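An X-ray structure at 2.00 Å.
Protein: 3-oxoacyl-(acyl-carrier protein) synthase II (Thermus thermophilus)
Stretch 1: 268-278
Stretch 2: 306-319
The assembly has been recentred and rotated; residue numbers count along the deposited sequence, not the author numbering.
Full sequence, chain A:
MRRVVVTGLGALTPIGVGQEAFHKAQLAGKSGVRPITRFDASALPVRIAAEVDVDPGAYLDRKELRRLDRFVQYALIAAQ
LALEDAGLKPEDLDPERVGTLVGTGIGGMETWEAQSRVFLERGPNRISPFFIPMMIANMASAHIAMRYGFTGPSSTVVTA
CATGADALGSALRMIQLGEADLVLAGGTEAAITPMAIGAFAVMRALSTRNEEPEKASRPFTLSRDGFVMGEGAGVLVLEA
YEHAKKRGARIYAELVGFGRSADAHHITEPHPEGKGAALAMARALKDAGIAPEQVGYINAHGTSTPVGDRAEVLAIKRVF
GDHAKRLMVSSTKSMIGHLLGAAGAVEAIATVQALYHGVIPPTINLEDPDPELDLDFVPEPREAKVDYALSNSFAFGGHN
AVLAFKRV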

# COMPACT_ATOMS: atom_id res chain seq x y z
N THR A 268 2.13 9.44 -15.93
CA THR A 268 3.58 9.37 -15.72
C THR A 268 4.32 10.71 -15.71
O THR A 268 5.43 10.81 -15.19
N GLU A 269 3.69 11.74 -16.27
CA GLU A 269 4.29 13.07 -16.32
C GLU A 269 3.93 13.90 -15.10
O GLU A 269 2.76 14.04 -14.77
N PRO A 270 4.93 14.46 -14.42
CA PRO A 270 4.60 15.27 -13.25
C PRO A 270 4.14 16.64 -13.72
O PRO A 270 4.41 17.02 -14.87
N HIS A 271 3.42 17.35 -12.87
CA HIS A 271 2.95 18.69 -13.21
C HIS A 271 4.22 19.49 -13.55
O HIS A 271 5.11 19.63 -12.72
N PRO A 272 4.31 20.02 -14.77
CA PRO A 272 5.48 20.79 -15.20
C PRO A 272 5.87 21.95 -14.29
O PRO A 272 7.04 22.35 -14.25
N GLU A 273 4.90 22.49 -13.56
CA GLU A 273 5.16 23.60 -12.67
C GLU A 273 5.36 23.17 -11.21
O GLU A 273 5.53 24.00 -10.32
N GLY A 274 5.34 21.86 -10.97
CA GLY A 274 5.55 21.36 -9.63
C GLY A 274 4.50 21.80 -8.63
O GLY A 274 4.76 21.88 -7.43
N LYS A 275 3.30 22.07 -9.13
CA LYS A 275 2.17 22.50 -8.31
C LYS A 275 1.84 21.48 -7.21
O LYS A 275 1.49 21.86 -6.09
N GLY A 276 1.96 20.19 -7.53
CA GLY A 276 1.68 19.17 -6.53
C GLY A 276 2.79 19.09 -5.49
O GLY A 276 2.54 19.01 -4.28
N ALA A 277 4.03 19.13 -5.96
CA ALA A 277 5.19 19.06 -5.08
C ALA A 277 5.21 20.26 -4.14
O ALA A 277 5.53 20.12 -2.96
N ALA A 278 4.87 21.43 -4.65
CA ALA A 278 4.85 22.64 -3.84
C ALA A 278 3.84 22.45 -2.71
O ALA A 278 4.09 22.81 -1.56
N PRO A 306 14.41 15.96 -17.53
CA PRO A 306 14.17 17.35 -17.92
C PRO A 306 12.98 17.99 -17.19
O PRO A 306 13.16 18.95 -16.44
N VAL A 307 11.78 17.47 -17.42
CA VAL A 307 10.56 18.02 -16.80
C VAL A 307 10.51 17.89 -15.28
O VAL A 307 10.16 18.85 -14.58
N GLY A 308 10.85 16.71 -14.77
CA GLY A 308 10.82 16.49 -13.34
C GLY A 308 11.80 17.35 -12.53
O GLY A 308 11.40 18.02 -11.59
N ASP A 309 13.08 17.31 -12.89
CA ASP A 309 14.08 18.09 -12.17
C ASP A 309 13.71 19.58 -12.12
O ASP A 309 13.99 20.26 -11.13
N ARG A 310 13.06 20.08 -13.17
CA ARG A 310 12.64 21.49 -13.22
C ARG A 310 11.38 21.76 -12.39
O ARG A 310 11.27 22.79 -11.72
N ALA A 311 10.43 20.83 -12.45
CA ALA A 311 9.18 20.98 -11.70
C ALA A 311 9.48 21.09 -10.22
O ALA A 311 8.81 21.84 -9.50
N GLU A 312 10.48 20.34 -9.76
CA GLU A 312 10.88 20.36 -8.36
C GLU A 312 11.47 21.72 -7.98
O GLU A 312 11.04 22.34 -7.02
N VAL A 313 12.45 22.18 -8.75
CA VAL A 313 13.08 23.47 -8.49
C VAL A 313 12.04 24.60 -8.49
O VAL A 313 12.04 25.44 -7.60
N LEU A 314 11.16 24.61 -9.48
CA LEU A 314 10.12 25.63 -9.56
C LEU A 314 9.23 25.56 -8.32
O LEU A 314 8.77 26.59 -7.82
N ALA A 315 9.00 24.35 -7.83
CA ALA A 315 8.18 24.14 -6.64
C ALA A 315 8.90 24.62 -5.39
O ALA A 315 8.28 25.12 -4.44
N ILE A 316 10.22 24.45 -5.37
CA ILE A 316 11.02 24.88 -4.23
C ILE A 316 11.04 26.40 -4.19
O ILE A 316 10.77 27.00 -3.15
N LYS A 317 11.34 27.02 -5.33
CA LYS A 317 11.38 28.48 -5.40
C LYS A 317 10.02 29.07 -5.03
O LYS A 317 9.93 30.16 -4.48
N ARG A 318 8.96 28.33 -5.33
CA ARG A 318 7.62 28.80 -5.02
C ARG A 318 7.30 28.77 -3.53
O ARG A 318 6.70 29.71 -3.00
N VAL A 319 7.72 27.70 -2.86
CA VAL A 319 7.46 27.55 -1.43
C VAL A 319 8.45 28.30 -0.54
O VAL A 319 8.09 28.78 0.53

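Where a helix packs closely against a neighbouring segment, small residues set the spacing and longer side chains seal the margins; this pair of stretches from a Thermus thermophilus synthase is a compact example. The closest backbone approach pairs Gly 274 with Ala 311, whose CA atoms lie 4.2 Å apart. Gly 274 CA sits 3.3 Å from Ala 311 O in a CA-H...O contact, and a CB on Gly 274 would clash with that oxygen and with Ala 315 CB. Its positive phi also favours glycine.

Apolar packing continues from this point in both directions. Ala 277, Ala 278 and Ala 315 all point toward the opposing stretch: Ala 315 CB lies 3.9 Å from Ala 277 CB and 4.0 Å from Ala 278 CB. Ala 278 CB also meets Val 319 CG2 at 3.8 Å, the valine adopting a t rotamer. Near the start of the helix, Val 307, also t, places CG1 4.1 Å from Pro 270 CG and 4.4 Å from Pro 272 CB. Leu 314 (chi1 m, chi2 t) brings CD1 to 3.7 Å from Pro 272 O, while Ala 311 CB, directed sideways, lies 3.3 Å from His 271 O.

Direct polar contact rests on Arg 318, whose t, t, m course carries its guanidinium to the turn. Arg 318 NH2 and Arg 318 NH1 both donate weak hydrogen bonds to Glu 273 O, at 3.0 and 3.1 Å respectively. The turn is braced internally by Glu 273 N, which donates to His 271 ND1 at 3.2 Å.

Water completes the polar set. Arg 310, extended as t, t, t, leaves NH1 4.0 Å from Pro 272 O, a gap bridged by two waters. Water 1 donates to Pro 272 O and Val 307 O, each at 2.8 Å; water 2 accepts from Arg 310 NH1 at 2.6 Å and donates weakly to Pro 272 O.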

# COMPACT_ATOMS: atom_id res chain seq x y z
CB THR A 268 4.23 8.46 -16.78
OG1 THR A 268 4.13 9.08 -18.07
CG2 THR A 268 3.52 7.11 -16.82
CB GLU A 269 3.82 13.81 -17.57
CG GLU A 269 4.53 13.39 -18.85
CD GLU A 269 5.94 13.93 -18.92
OE1 GLU A 269 6.11 15.17 -18.99
OE2 GLU A 269 6.89 13.11 -18.90
CB PRO A 270 5.93 15.35 -12.52
CG PRO A 270 6.89 15.47 -13.67
CD PRO A 270 6.38 14.44 -14.66
CB HIS A 271 2.22 19.30 -12.01
CG HIS A 271 1.37 20.48 -12.36
ND1 HIS A 271 1.91 21.70 -12.71
CD2 HIS A 271 0.03 20.61 -12.45
CE1 HIS A 271 0.93 22.53 -13.01
NE2 HIS A 271 -0.22 21.90 -12.86
CB PRO A 272 5.09 21.24 -16.61
CG PRO A 272 3.60 21.39 -16.51
CD PRO A 272 3.22 20.12 -15.76
CB GLU A 273 4.02 24.61 -12.77
CG GLU A 273 3.70 25.00 -14.22
CD GLU A 273 2.59 26.03 -14.32
OE1 GLU A 273 1.55 25.87 -13.64
OE2 GLU A 273 2.75 26.99 -15.10
CB LYS A 275 0.95 22.71 -9.22
CG LYS A 275 -0.29 23.23 -8.52
CD LYS A 275 -1.46 23.29 -9.49
CE LYS A 275 -2.62 24.11 -8.93
NZ LYS A 275 -2.27 25.56 -8.86
CB ALA A 277 6.47 19.02 -5.91
CB ALA A 278 4.47 23.85 -4.69
CB PRO A 306 13.94 17.24 -19.43
CG PRO A 306 14.86 16.13 -19.81
CD PRO A 306 14.63 15.11 -18.72
CB VAL A 307 9.30 17.35 -17.39
CG1 VAL A 307 8.05 17.95 -16.75
CG2 VAL A 307 9.26 17.54 -18.89
CB ASP A 309 15.46 17.91 -12.83
CG ASP A 309 16.13 16.60 -12.45
OD1 ASP A 309 15.41 15.63 -12.11
OD2 ASP A 309 17.37 16.54 -12.49
CB ARG A 310 12.40 21.90 -14.67
CG ARG A 310 11.84 23.31 -14.84
CD ARG A 310 11.82 23.71 -16.31
NE ARG A 310 11.33 25.07 -16.52
CZ ARG A 310 10.07 25.36 -16.81
NH1 ARG A 310 9.18 24.39 -16.95
NH2 ARG A 310 9.70 26.62 -16.97
CB ALA A 311 8.27 19.79 -11.97
CB GLU A 312 11.89 19.23 -8.07
CG GLU A 312 12.42 19.21 -6.64
CD GLU A 312 12.86 17.82 -6.17
OE1 GLU A 312 13.37 17.02 -6.99
OE2 GLU A 312 12.70 17.53 -4.96
CB VAL A 313 14.18 23.77 -9.54
CG1 VAL A 313 14.73 25.17 -9.33
CG2 VAL A 313 15.30 22.73 -9.42
CB LEU A 314 9.26 25.44 -10.81
CG LEU A 314 9.91 25.76 -12.16
CD1 LEU A 314 8.95 25.41 -13.28
CD2 LEU A 314 10.28 27.24 -12.21
CB ALA A 315 7.83 22.65 -6.50
CB ILE A 316 12.46 24.32 -4.31
CG1 ILE A 316 12.45 22.84 -3.90
CG2 ILE A 316 13.40 25.13 -3.42
CD1 ILE A 316 13.81 22.19 -3.94
CB LYS A 317 11.76 28.93 -6.82
CG LYS A 317 13.18 28.60 -7.23
CD LYS A 317 13.43 28.97 -8.69
CE LYS A 317 14.85 28.66 -9.10
NZ LYS A 317 15.10 28.96 -10.55
CB ARG A 318 6.57 27.98 -5.78
CG ARG A 318 5.15 28.52 -5.62
CD ARG A 318 4.13 27.77 -6.47
NE ARG A 318 4.47 27.77 -7.89
CZ ARG A 318 5.21 26.84 -8.49
NH1 ARG A 318 5.70 25.83 -7.78
NH2 ARG A 318 5.47 26.92 -9.79
CB VAL A 319 7.50 26.06 -1.01
CG1 VAL A 319 7.19 25.92 0.47
CG2 VAL A 319 6.51 25.26 -1.84
O HOH W 1 9.11 21.22 -15.74
O HOH W 2 6.64 24.59 -16.46